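Local coordinates for protein putative NADH-flavin reductase (Lactobacillus casei ATCC 334, PDB 3H2S) that binds NADPH in a Rossmann-type fold and probably acts as an NAD(P)-dependent oxidoreductase, at residues A[6-11]-A[27-32]; A[66-71]-A[84-89]; A[80-85]-A[139-144]. All blocks are in the same frame, centred on the assembly; numbering follows the deposited sequence.

Contact 1. Residues A[6-11]-A[27-32]. With NDP (NADPH dihydro-nicotinamide-adenine-dinucleotide phosphate), chain C.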
# COMPACT_ATOMS: atom_id res chain seq x y z
N LEU A 6 -13.01 10.16 6.93
CA LEU A 6 -11.78 10.82 6.52
C LEU A 6 -12.09 11.77 5.36
O LEU A 6 -12.89 11.44 4.49
CB LEU A 6 -10.74 9.80 6.07
CG LEU A 6 -9.86 9.04 7.08
CD1 LEU A 6 -10.52 8.73 8.40
CD2 LEU A 6 -9.26 7.78 6.42
N GLY A 7 -11.55 12.98 5.41
CA GLY A 7 -11.95 14.00 4.45
C GLY A 7 -13.39 14.45 4.70
O GLY A 7 -14.10 14.84 3.77
N ALA A 8 -13.76 14.53 5.97
CA ALA A 8 -15.11 14.92 6.41
C ALA A 8 -15.50 16.36 6.02
O ALA A 8 -16.67 16.65 5.84
CB ALA A 8 -15.26 14.71 7.92
N THR A 9 -14.50 17.23 5.85
CA THR A 9 -14.76 18.63 5.47
C THR A 9 -14.88 18.84 3.96
O THR A 9 -15.28 19.93 3.51
CB THR A 9 -13.67 19.58 6.02
OG1 THR A 9 -12.38 19.14 5.57
CG2 THR A 9 -13.72 19.59 7.54
N GLY A 10 -14.62 17.78 3.19
CA GLY A 10 -14.68 17.85 1.73
C GLY A 10 -16.10 17.86 1.19
O GLY A 10 -17.07 17.81 1.96
N ARG A 11 -16.23 17.86 -0.12
CA ARG A 11 -17.54 17.88 -0.77
C ARG A 11 -18.29 16.57 -0.51
O ARG A 11 -19.40 16.60 0.01
CB ARG A 11 -17.39 18.13 -2.28
CG ARG A 11 -16.62 19.45 -2.60
CD ARG A 11 -16.18 19.51 -4.06
NE ARG A 11 -17.31 19.47 -4.96
CZ ARG A 11 -17.63 18.43 -5.73
NH1 ARG A 11 -16.87 17.34 -5.73
NH2 ARG A 11 -18.68 18.50 -6.53
N VAL A 27 -20.89 10.15 14.46
CA VAL A 27 -19.85 10.49 13.49
C VAL A 27 -18.59 10.98 14.20
O VAL A 27 -18.67 11.77 15.14
CB VAL A 27 -20.33 11.57 12.50
CG1 VAL A 27 -19.18 12.05 11.62
CG2 VAL A 27 -21.47 10.99 11.63
N LEU A 28 -17.44 10.50 13.73
CA LEU A 28 -16.17 11.09 14.09
C LEU A 28 -15.52 11.65 12.83
O LEU A 28 -15.19 10.89 11.92
CB LEU A 28 -15.25 10.05 14.72
CG LEU A 28 -13.86 10.58 15.11
CD1 LEU A 28 -13.96 11.72 16.11
CD2 LEU A 28 -12.96 9.48 15.61
N ALA A 29 -15.44 12.98 12.75
CA ALA A 29 -14.89 13.66 11.57
C ALA A 29 -13.40 13.87 11.78
O ALA A 29 -12.99 14.54 12.72
CB ALA A 29 -15.57 15.00 11.38
N VAL A 30 -12.60 13.21 10.95
CA VAL A 30 -11.17 13.40 10.98
C VAL A 30 -10.83 14.57 10.07
O VAL A 30 -11.10 14.53 8.87
CB VAL A 30 -10.45 12.13 10.47
CG1 VAL A 30 -8.93 12.31 10.54
CG2 VAL A 30 -10.92 10.92 11.29
N VAL A 31 -10.23 15.61 10.64
CA VAL A 31 -10.07 16.88 9.93
C VAL A 31 -8.69 17.48 10.18
O VAL A 31 -7.98 17.05 11.08
CB VAL A 31 -11.16 17.91 10.38
CG1 VAL A 31 -12.56 17.32 10.17
CG2 VAL A 31 -10.96 18.31 11.85
N ARG A 32 -8.30 18.43 9.34
CA ARG A 32 -7.10 19.22 9.61
C ARG A 32 -7.47 20.67 9.91
O ARG A 32 -6.67 21.41 10.45
CB ARG A 32 -6.13 19.13 8.44
CG ARG A 32 -6.75 19.51 7.11
CD ARG A 32 -5.70 19.46 6.01
NE ARG A 32 -6.28 19.83 4.73
CZ ARG A 32 -5.62 19.87 3.58
NH1 ARG A 32 -4.32 19.60 3.56
NH2 ARG A 32 -6.25 20.23 2.47
PA NDP C . -12.57 17.46 -1.71
O1A NDP C . -11.53 18.14 -2.66
O2A NDP C . -13.84 18.20 -1.42
O5B NDP C . -11.54 17.41 -0.37
C5B NDP C . -11.53 16.05 0.15
C4B NDP C . -10.93 16.04 1.61
O4B NDP C . -9.54 15.83 1.52
C3B NDP C . -11.09 17.41 2.34
O3B NDP C . -11.72 17.13 3.55
C2B NDP C . -9.58 17.85 2.56
O2B NDP C . -9.30 18.60 3.69
C1B NDP C . -8.93 16.43 2.62
N9A NDP C . -7.49 16.51 2.32
C8A NDP C . -6.96 16.88 1.06
N7A NDP C . -5.62 16.85 1.03
C5A NDP C . -5.26 16.41 2.32
C6A NDP C . -3.99 16.16 2.86
N6A NDP C . -2.89 16.40 2.09
N1A NDP C . -3.88 15.99 4.23
C2A NDP C . -5.04 15.75 4.91
N3A NDP C . -6.33 15.76 4.45
C4A NDP C . -6.40 16.18 3.14
O3 NDP C . -12.89 16.19 -2.60
PN NDP C . -14.16 15.44 -3.26
O1N NDP C . -15.25 15.30 -2.18
O2N NDP C . -14.56 16.33 -4.39
O5D NDP C . -13.77 13.92 -3.72
C5D NDP C . -13.94 12.79 -2.86
C4D NDP C . -13.51 11.54 -3.66
O4D NDP C . -14.22 11.61 -4.88
C3D NDP C . -12.00 11.38 -4.00
O3D NDP C . -11.65 10.05 -3.99
C2D NDP C . -11.95 12.03 -5.43
O2D NDP C . -10.91 11.49 -6.20
C1D NDP C . -13.32 11.48 -5.96
N1N NDP C . -13.72 12.15 -7.20
C2N NDP C . -13.74 11.32 -8.40
C3N NDP C . -13.92 12.09 -9.71
C7N NDP C . -14.44 11.16 -10.79
O7N NDP C . -13.99 10.03 -10.88
N7N NDP C . -15.29 11.67 -11.75
C4N NDP C . -14.61 13.44 -9.68
C5N NDP C . -14.27 14.29 -8.48
C6N NDP C . -13.89 13.59 -7.19
P2B NDP C . -9.63 20.19 3.73
O1X NDP C . -11.19 20.38 3.78
O2X NDP C . -9.15 20.70 5.14
O3X NDP C . -9.04 20.92 2.58
O HOH W 1 -9.48 13.37 7.17
O HOH W 2 -11.69 16.43 6.68
O HOH W 3 -10.37 19.80 7.18
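Thr9 and Val31 meet through their methyls because chi1 of 56° puts Thr9 OG1 between its own backbone N and carbonyl carbon, leaving CG2 anti to the carbonyl carbon; in Val31 it is CG1 that stands anti to that carbon. The two side chains cross at about a right angle, with Thr9 CG2 3.7 Å from Val31 CG1. Beside them Ala8 CB presses on Ala29 CB at 3.5 Å, tighter than a usual carbon contact, and Leu6 lies alongside Val30, CD1 against CG2. The backbones are joined by water: Gly7 N and Thr9 N each donate to a different water, and both waters donate to Val30 O.

The same turn and the first residue of the helix also grip the cofactor. Thr9 OG1 accepts from the ribose hydroxyl O3B of NADPH, 2.9 Å away, and Arg11 N donates to O2A of NADPH at 2.7 Å. A side chain on Gly10 would run into the ribose carbon C5B. From the strand end, Arg32 is extended from CG to NE and holds the 2'-phosphate with two bonds: NE reaches O2X of NADPH at 3.0 Å, and NH2 reaches O3X at 2.9 Å in a straight line (180°). One face of its guanidinium covers adenine C5A. NADH lacks this phosphate, so the grip is consistent with a preference for NADPH.

This is the glycine-rich turn of a Rossmann fold: Leu6 bonds through its backbone to Val67 and Ala69, Gly10 occupies the N-cap position of helix 11-22, Ala8 rests on Val17 of that helix, and Val31 touches Thr47 and Val49 of strand 46-49.

Contact 2. Residues A[66-71]-A[84-89]. With NDP (NADPH dihydro-nicotinamide-adenine-dinucleotide phosphate), chain C.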
# COMPACT_ATOMS: atom_id res chain seq x y z
N VAL A 66 -15.37 3.07 8.63
CA VAL A 66 -14.56 4.19 8.19
C VAL A 66 -14.90 4.51 6.74
O VAL A 66 -15.04 3.60 5.91
CB VAL A 66 -13.05 3.87 8.29
CG1 VAL A 66 -12.22 5.08 7.82
CG2 VAL A 66 -12.69 3.53 9.73
N VAL A 67 -15.03 5.79 6.42
CA VAL A 67 -15.21 6.18 5.03
C VAL A 67 -14.05 7.04 4.57
O VAL A 67 -13.70 8.03 5.23
CB VAL A 67 -16.55 6.93 4.82
CG1 VAL A 67 -16.69 7.33 3.33
CG2 VAL A 67 -17.71 6.05 5.26
N ASP A 68 -13.41 6.64 3.48
CA ASP A 68 -12.30 7.42 2.90
C ASP A 68 -12.82 8.38 1.82
O ASP A 68 -13.10 7.97 0.69
CB ASP A 68 -11.21 6.48 2.35
CG ASP A 68 -10.05 7.22 1.69
OD1 ASP A 68 -10.14 8.45 1.48
OD2 ASP A 68 -9.02 6.55 1.37
N ALA A 69 -13.05 9.64 2.21
CA ALA A 69 -13.48 10.66 1.25
C ALA A 69 -12.41 11.70 1.02
O ALA A 69 -12.71 12.86 0.72
CB ALA A 69 -14.78 11.34 1.75
N LEU A 70 -11.15 11.32 1.23
CA LEU A 70 -10.02 12.23 1.00
C LEU A 70 -9.77 12.39 -0.49
O LEU A 70 -10.02 11.46 -1.27
CB LEU A 70 -8.75 11.68 1.67
CG LEU A 70 -8.75 11.63 3.20
CD1 LEU A 70 -7.76 10.56 3.70
CD2 LEU A 70 -8.48 12.99 3.81
N SER A 71 -9.22 13.54 -0.86
CA SER A 71 -8.82 13.77 -2.24
C SER A 71 -7.53 14.57 -2.35
O SER A 71 -6.95 14.99 -1.35
CB SER A 71 -9.93 14.45 -3.03
OG SER A 71 -9.77 14.19 -4.41
N ASP A 84 -1.49 6.27 -0.69
CA ASP A 84 -0.94 6.23 0.67
C ASP A 84 -2.02 6.27 1.75
O ASP A 84 -1.91 5.56 2.75
CB ASP A 84 0.07 7.37 0.88
CG ASP A 84 1.39 7.14 0.15
OD1 ASP A 84 1.67 6.00 -0.31
OD2 ASP A 84 2.15 8.12 -0.00
N PHE A 85 -3.03 7.12 1.60
CA PHE A 85 -4.10 7.15 2.61
C PHE A 85 -4.75 5.76 2.70
O PHE A 85 -5.12 5.31 3.78
CB PHE A 85 -5.17 8.17 2.24
CG PHE A 85 -4.69 9.60 2.20
CD1 PHE A 85 -3.93 10.12 3.24
CD2 PHE A 85 -5.20 10.48 1.26
CE1 PHE A 85 -3.65 11.48 3.31
CE2 PHE A 85 -4.91 11.85 1.32
CZ PHE A 85 -4.10 12.32 2.33
N ALA A 86 -5.03 5.15 1.54
CA ALA A 86 -5.71 3.86 1.52
C ALA A 86 -4.87 2.74 2.12
O ALA A 86 -5.39 1.90 2.86
CB ALA A 86 -6.16 3.50 0.09
N THR A 87 -3.60 2.66 1.72
CA THR A 87 -2.72 1.62 2.26
C THR A 87 -2.61 1.77 3.77
O THR A 87 -2.54 0.79 4.50
CB THR A 87 -1.30 1.64 1.63
OG1 THR A 87 -0.64 2.87 1.98
CG2 THR A 87 -1.36 1.50 0.08
N HIS A 88 -2.55 3.02 4.24
CA HIS A 88 -2.44 3.25 5.67
C HIS A 88 -3.71 2.78 6.38
O HIS A 88 -3.65 2.12 7.42
CB HIS A 88 -2.18 4.73 5.99
CG HIS A 88 -1.94 4.99 7.44
ND1 HIS A 88 -0.92 4.37 8.14
CD2 HIS A 88 -2.69 5.64 8.37
CE1 HIS A 88 -1.00 4.71 9.41
NE2 HIS A 88 -2.08 5.45 9.59
N LEU A 89 -4.86 3.19 5.85
CA LEU A 89 -6.14 2.76 6.44
C LEU A 89 -6.29 1.24 6.52
O LEU A 89 -6.68 0.68 7.55
CB LEU A 89 -7.33 3.37 5.68
CG LEU A 89 -8.70 3.05 6.28
CD1 LEU A 89 -8.76 3.29 7.80
CD2 LEU A 89 -9.82 3.81 5.57
PA NDP C . -12.57 17.46 -1.71
O1A NDP C . -11.53 18.14 -2.66
O2A NDP C . -13.84 18.20 -1.42
O5B NDP C . -11.54 17.41 -0.37
C5B NDP C . -11.53 16.05 0.15
C4B NDP C . -10.93 16.04 1.61
O4B NDP C . -9.54 15.83 1.52
C3B NDP C . -11.09 17.41 2.34
O3B NDP C . -11.72 17.13 3.55
C2B NDP C . -9.58 17.85 2.56
O2B NDP C . -9.30 18.60 3.69
C1B NDP C . -8.93 16.43 2.62
N9A NDP C . -7.49 16.51 2.32
C8A NDP C . -6.96 16.88 1.06
N7A NDP C . -5.62 16.85 1.03
C5A NDP C . -5.26 16.41 2.32
C6A NDP C . -3.99 16.16 2.86
N6A NDP C . -2.89 16.40 2.09
N1A NDP C . -3.88 15.99 4.23
C2A NDP C . -5.04 15.75 4.91
N3A NDP C . -6.33 15.76 4.45
C4A NDP C . -6.40 16.18 3.14
O3 NDP C . -12.89 16.19 -2.60
PN NDP C . -14.16 15.44 -3.26
O1N NDP C . -15.25 15.30 -2.18
O2N NDP C . -14.56 16.33 -4.39
O5D NDP C . -13.77 13.92 -3.72
C5D NDP C . -13.94 12.79 -2.86
C4D NDP C . -13.51 11.54 -3.66
O4D NDP C . -14.22 11.61 -4.88
C3D NDP C . -12.00 11.38 -4.00
O3D NDP C . -11.65 10.05 -3.99
C2D NDP C . -11.95 12.03 -5.43
O2D NDP C . -10.91 11.49 -6.20
C1D NDP C . -13.32 11.48 -5.96
N1N NDP C . -13.72 12.15 -7.20
C2N NDP C . -13.74 11.32 -8.40
C3N NDP C . -13.92 12.09 -9.71
C7N NDP C . -14.44 11.16 -10.79
O7N NDP C . -13.99 10.03 -10.88
N7N NDP C . -15.29 11.67 -11.75
C4N NDP C . -14.61 13.44 -9.68
C5N NDP C . -14.27 14.29 -8.48
C6N NDP C . -13.89 13.59 -7.19
P2B NDP C . -9.63 20.19 3.73
O1X NDP C . -11.19 20.38 3.78
O2X NDP C . -9.15 20.70 5.14
O3X NDP C . -9.04 20.92 2.58
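Leu70 reaches from just past the end of strand 65-68 to the Phe85 ring on helix 80-91. Its CB already lies 3.8 Å from Phe85 CD2. With chi1 at -67°, CG stands anti to the carbonyl carbon, and beyond it the two methyls part company. CD1 sits over the ring face, 3.7 Å from the Phe85 centroid and 19° off the normal, a CH-pi contact shifted slightly toward the rim, near Phe85 CG and CD2. Leu70 CD2 instead meets the cofactor, 3.6 Å from N3A of the NADPH adenine. Leucine and phenylalanine side chains cross at about a right angle, and the ring tip continues the contact: Phe85 CZ comes to 3.9 Å from adenine C6A, which lies at the ring's edge.

Farther back along the strand, Val66 and Leu89 reach toward each other tip to tip, CG1 to CD2 at 3.5 Å. Between the two apolar pairs stands Asp68. Its OD1 accepts a hydrogen bond from Leu70 N at 3.1 Å, nearly along the C-O axis, closing an Asx turn that shapes the chain where it leaves the strand; OD2 faces the helix near Phe85 CB and Ala86. Just past the turn, Ser71 N gives a weak bond to O4B of NADPH. Strand 66-68 and helix 84-89 run almost antiparallel, at 163°, as expected inside a beta-alpha-beta unit.

An alanine at Phe85 would probably leave Leu70 CD1 without the ring face beneath it and open a gap beside adenine C6A. The contact between the two segments is thus mainly apolar packing, and Leu70 and Phe85, which join them, also border the adenine, while Asp68 spends its OD1 on local backbone geometry.

Contact 3. Residues A[80-85]-A[139-144]. With NDP (NADPH dihydro-nicotinamide-adenine-dinucleotide phosphate), chain C.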
# COMPACT_ATOMS: atom_id res chain seq x y z
N TYR A 80 -0.13 10.62 -5.34
CA TYR A 80 0.24 9.43 -4.58
C TYR A 80 -0.53 9.31 -3.26
O TYR A 80 -0.65 8.21 -2.70
CB TYR A 80 1.76 9.38 -4.32
CG TYR A 80 2.28 10.59 -3.58
CD1 TYR A 80 2.15 10.69 -2.20
CD2 TYR A 80 3.02 11.57 -4.24
CE1 TYR A 80 2.67 11.79 -1.51
CE2 TYR A 80 3.48 12.70 -3.58
CZ TYR A 80 3.30 12.80 -2.22
OH TYR A 80 3.80 13.91 -1.56
N LEU A 81 -0.99 10.44 -2.72
CA LEU A 81 -1.76 10.38 -1.47
C LEU A 81 -3.03 9.55 -1.55
O LEU A 81 -3.44 8.96 -0.55
CB LEU A 81 -2.07 11.79 -0.96
CG LEU A 81 -0.90 12.63 -0.45
CD1 LEU A 81 -1.39 14.02 -0.07
CD2 LEU A 81 -0.24 11.95 0.75
N HIS A 82 -3.67 9.52 -2.71
CA HIS A 82 -4.81 8.63 -2.90
C HIS A 82 -4.44 7.21 -2.49
O HIS A 82 -5.21 6.52 -1.80
CB HIS A 82 -5.27 8.63 -4.35
CG HIS A 82 -6.13 9.81 -4.70
ND1 HIS A 82 -5.73 10.78 -5.59
CD2 HIS A 82 -7.36 10.16 -4.29
CE1 HIS A 82 -6.73 11.63 -5.79
NE2 HIS A 82 -7.72 11.28 -4.99
N LEU A 83 -3.29 6.76 -2.96
CA LEU A 83 -2.77 5.45 -2.61
C LEU A 83 -2.33 5.34 -1.14
O LEU A 83 -2.77 4.43 -0.43
CB LEU A 83 -1.63 5.07 -3.55
CG LEU A 83 -0.99 3.68 -3.39
CD1 LEU A 83 -2.04 2.55 -3.49
CD2 LEU A 83 0.10 3.51 -4.43
N ASP A 84 -1.49 6.27 -0.69
CA ASP A 84 -0.94 6.23 0.67
C ASP A 84 -2.02 6.27 1.75
O ASP A 84 -1.91 5.56 2.75
CB ASP A 84 0.07 7.37 0.88
CG ASP A 84 1.39 7.14 0.15
OD1 ASP A 84 1.67 6.00 -0.31
OD2 ASP A 84 2.15 8.12 -0.00
N PHE A 85 -3.03 7.12 1.60
CA PHE A 85 -4.10 7.15 2.61
C PHE A 85 -4.75 5.76 2.70
O PHE A 85 -5.12 5.31 3.78
CB PHE A 85 -5.17 8.17 2.24
CG PHE A 85 -4.69 9.60 2.20
CD1 PHE A 85 -3.93 10.12 3.24
CD2 PHE A 85 -5.20 10.48 1.26
CE1 PHE A 85 -3.65 11.48 3.31
CE2 PHE A 85 -4.91 11.85 1.32
CZ PHE A 85 -4.10 12.32 2.33
N TYR A 139 -6.55 4.57 -9.66
CA TYR A 139 -6.56 3.28 -10.32
C TYR A 139 -5.71 2.28 -9.51
O TYR A 139 -6.15 1.18 -9.22
CB TYR A 139 -6.03 3.42 -11.74
CG TYR A 139 -5.80 2.10 -12.44
CD1 TYR A 139 -6.86 1.26 -12.71
CD2 TYR A 139 -4.51 1.66 -12.73
CE1 TYR A 139 -6.65 0.01 -13.31
CE2 TYR A 139 -4.30 0.45 -13.38
CZ TYR A 139 -5.37 -0.36 -13.68
OH TYR A 139 -5.16 -1.58 -14.28
N TYR A 140 -4.50 2.68 -9.14
CA TYR A 140 -3.65 1.87 -8.26
C TYR A 140 -4.31 1.58 -6.90
O TYR A 140 -4.18 0.48 -6.36
CB TYR A 140 -2.30 2.53 -8.05
CG TYR A 140 -1.41 2.59 -9.31
CD1 TYR A 140 -1.50 1.62 -10.30
CD2 TYR A 140 -0.44 3.57 -9.43
CE1 TYR A 140 -0.64 1.65 -11.41
CE2 TYR A 140 0.41 3.62 -10.53
CZ TYR A 140 0.31 2.65 -11.51
OH TYR A 140 1.15 2.69 -12.60
N GLU A 141 -4.97 2.59 -6.32
CA GLU A 141 -5.70 2.40 -5.05
C GLU A 141 -6.74 1.29 -5.18
O GLU A 141 -6.82 0.39 -4.34
CB GLU A 141 -6.37 3.72 -4.63
CG GLU A 141 -7.28 3.60 -3.42
CD GLU A 141 -8.05 4.87 -3.12
OE1 GLU A 141 -8.07 5.81 -3.98
OE2 GLU A 141 -8.70 4.91 -2.06
N TYR A 142 -7.46 1.30 -6.30
CA TYR A 142 -8.42 0.25 -6.61
C TYR A 142 -7.75 -1.13 -6.75
O TYR A 142 -8.25 -2.13 -6.25
CB TYR A 142 -9.13 0.61 -7.91
CG TYR A 142 -9.87 -0.54 -8.55
CD1 TYR A 142 -9.56 -0.93 -9.85
CD2 TYR A 142 -10.92 -1.16 -7.91
CE1 TYR A 142 -10.25 -1.95 -10.47
CE2 TYR A 142 -11.66 -2.15 -8.54
CZ TYR A 142 -11.33 -2.53 -9.83
OH TYR A 142 -12.02 -3.54 -10.46
N GLN A 143 -6.60 -1.17 -7.40
CA GLN A 143 -5.89 -2.44 -7.56
C GLN A 143 -5.32 -2.90 -6.22
O GLN A 143 -5.29 -4.11 -5.94
CB GLN A 143 -4.76 -2.30 -8.57
CG GLN A 143 -5.24 -2.07 -10.01
CD GLN A 143 -4.09 -2.15 -10.98
OE1 GLN A 143 -4.13 -2.93 -11.93
NE2 GLN A 143 -3.00 -1.47 -10.66
N PHE A 144 -4.83 -1.96 -5.42
CA PHE A 144 -4.30 -2.28 -4.09
C PHE A 144 -5.37 -2.91 -3.20
O PHE A 144 -5.12 -3.88 -2.49
CB PHE A 144 -3.76 -1.04 -3.39
CG PHE A 144 -3.55 -1.23 -1.92
CD1 PHE A 144 -2.45 -1.92 -1.45
CD2 PHE A 144 -4.47 -0.74 -1.00
CE1 PHE A 144 -2.28 -2.17 -0.09
CE2 PHE A 144 -4.28 -0.92 0.37
CZ PHE A 144 -3.20 -1.66 0.82
PA NDP C . -12.57 17.46 -1.71
O1A NDP C . -11.53 18.14 -2.66
O2A NDP C . -13.84 18.20 -1.42
O5B NDP C . -11.54 17.41 -0.37
C5B NDP C . -11.53 16.05 0.15
C4B NDP C . -10.93 16.04 1.61
O4B NDP C . -9.54 15.83 1.52
C3B NDP C . -11.09 17.41 2.34
O3B NDP C . -11.72 17.13 3.55
C2B NDP C . -9.58 17.85 2.56
O2B NDP C . -9.30 18.60 3.69
C1B NDP C . -8.93 16.43 2.62
N9A NDP C . -7.49 16.51 2.32
C8A NDP C . -6.96 16.88 1.06
N7A NDP C . -5.62 16.85 1.03
C5A NDP C . -5.26 16.41 2.32
C6A NDP C . -3.99 16.16 2.86
N6A NDP C . -2.89 16.40 2.09
N1A NDP C . -3.88 15.99 4.23
C2A NDP C . -5.04 15.75 4.91
N3A NDP C . -6.33 15.76 4.45
C4A NDP C . -6.40 16.18 3.14
O3 NDP C . -12.89 16.19 -2.60
PN NDP C . -14.16 15.44 -3.26
O1N NDP C . -15.25 15.30 -2.18
O2N NDP C . -14.56 16.33 -4.39
O5D NDP C . -13.77 13.92 -3.72
C5D NDP C . -13.94 12.79 -2.86
C4D NDP C . -13.51 11.54 -3.66
O4D NDP C . -14.22 11.61 -4.88
C3D NDP C . -12.00 11.38 -4.00
O3D NDP C . -11.65 10.05 -3.99
C2D NDP C . -11.95 12.03 -5.43
O2D NDP C . -10.91 11.49 -6.20
C1D NDP C . -13.32 11.48 -5.96
N1N NDP C . -13.72 12.15 -7.20
C2N NDP C . -13.74 11.32 -8.40
C3N NDP C . -13.92 12.09 -9.71
C7N NDP C . -14.44 11.16 -10.79
O7N NDP C . -13.99 10.03 -10.88
N7N NDP C . -15.29 11.67 -11.75
C4N NDP C . -14.61 13.44 -9.68
C5N NDP C . -14.27 14.29 -8.48
C6N NDP C . -13.89 13.59 -7.19
P2B NDP C . -9.63 20.19 3.73
O1X NDP C . -11.19 20.38 3.78
O2X NDP C . -9.15 20.70 5.14
O3X NDP C . -9.04 20.92 2.58
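Leu83 and Glu141 meet where two nearly parallel helical segments, 80-85 and 139-144, pack side by side in the NADPH-binding domain close to the cofactor. The axes of these segments lie 8.6 Å apart and differ in direction by 20°, and the CA atoms of Leu83 and Glu141, their nearest pair, are 4.9 Å from each other.

Leu83 carries most of the apolar part. Its CG is anti to the backbone N (chi1 -177°), and Leu83 CD1 rests against the turn of the opposite helix, 4.0 Å from both Glu141 CA and Phe144 CB, with Tyr140 O also close to that methyl. Glu141 answers from the other helix with an extended chain laid past the backbone carbonyl of His82, its carboxyl carbon CD 3.5 Å from His82 O. The acid is held on its own helix, where OE1 bonds to Gln138 NE2; it stays 5.6 Å from His82 NE2, measured from OE1. The imidazole is turned to the cofactor, and His82 NE2 donates a weak, bent bond of 3.4 Å to the nicotinamide ribose hydroxyl O2D of NADPH.

The second subunit also packs here: Phe144 touches Leu83 of the second subunit, Tyr140 touches Met147 of the second subunit, and Asp84 forms a salt bridge with Arg94 of that subunit. Within the chain, helix 132-145 continues along helix 80-91, with Glu141 on Ala86 and Phe144 on Thr87 and Val90.

All three contacts border one NADPH molecule. Contact 1 holds the phosphates and the adenosine ribose, contact 2 lines the adenine and reaches its ribose, and contact 3 touches the nicotinamide ribose through His82. Contacts 1 and 2, with centres about 11 Å apart, are joined through neighbouring strands, where Leu6 N lies 2.8 Å from Val67 O in a probable hydrogen bond. Contacts 2 and 3 are about 9 Å apart between centres and share Asp84 and Phe85 on helix 80-91; there Asp68 OD2 comes to 3.8 Å from Glu141 OE2, two carboxylates that would probably repel if both are ionised. Contacts 1 and 3, about 19 Å apart between centres, do not touch and are bridged by the cofactor.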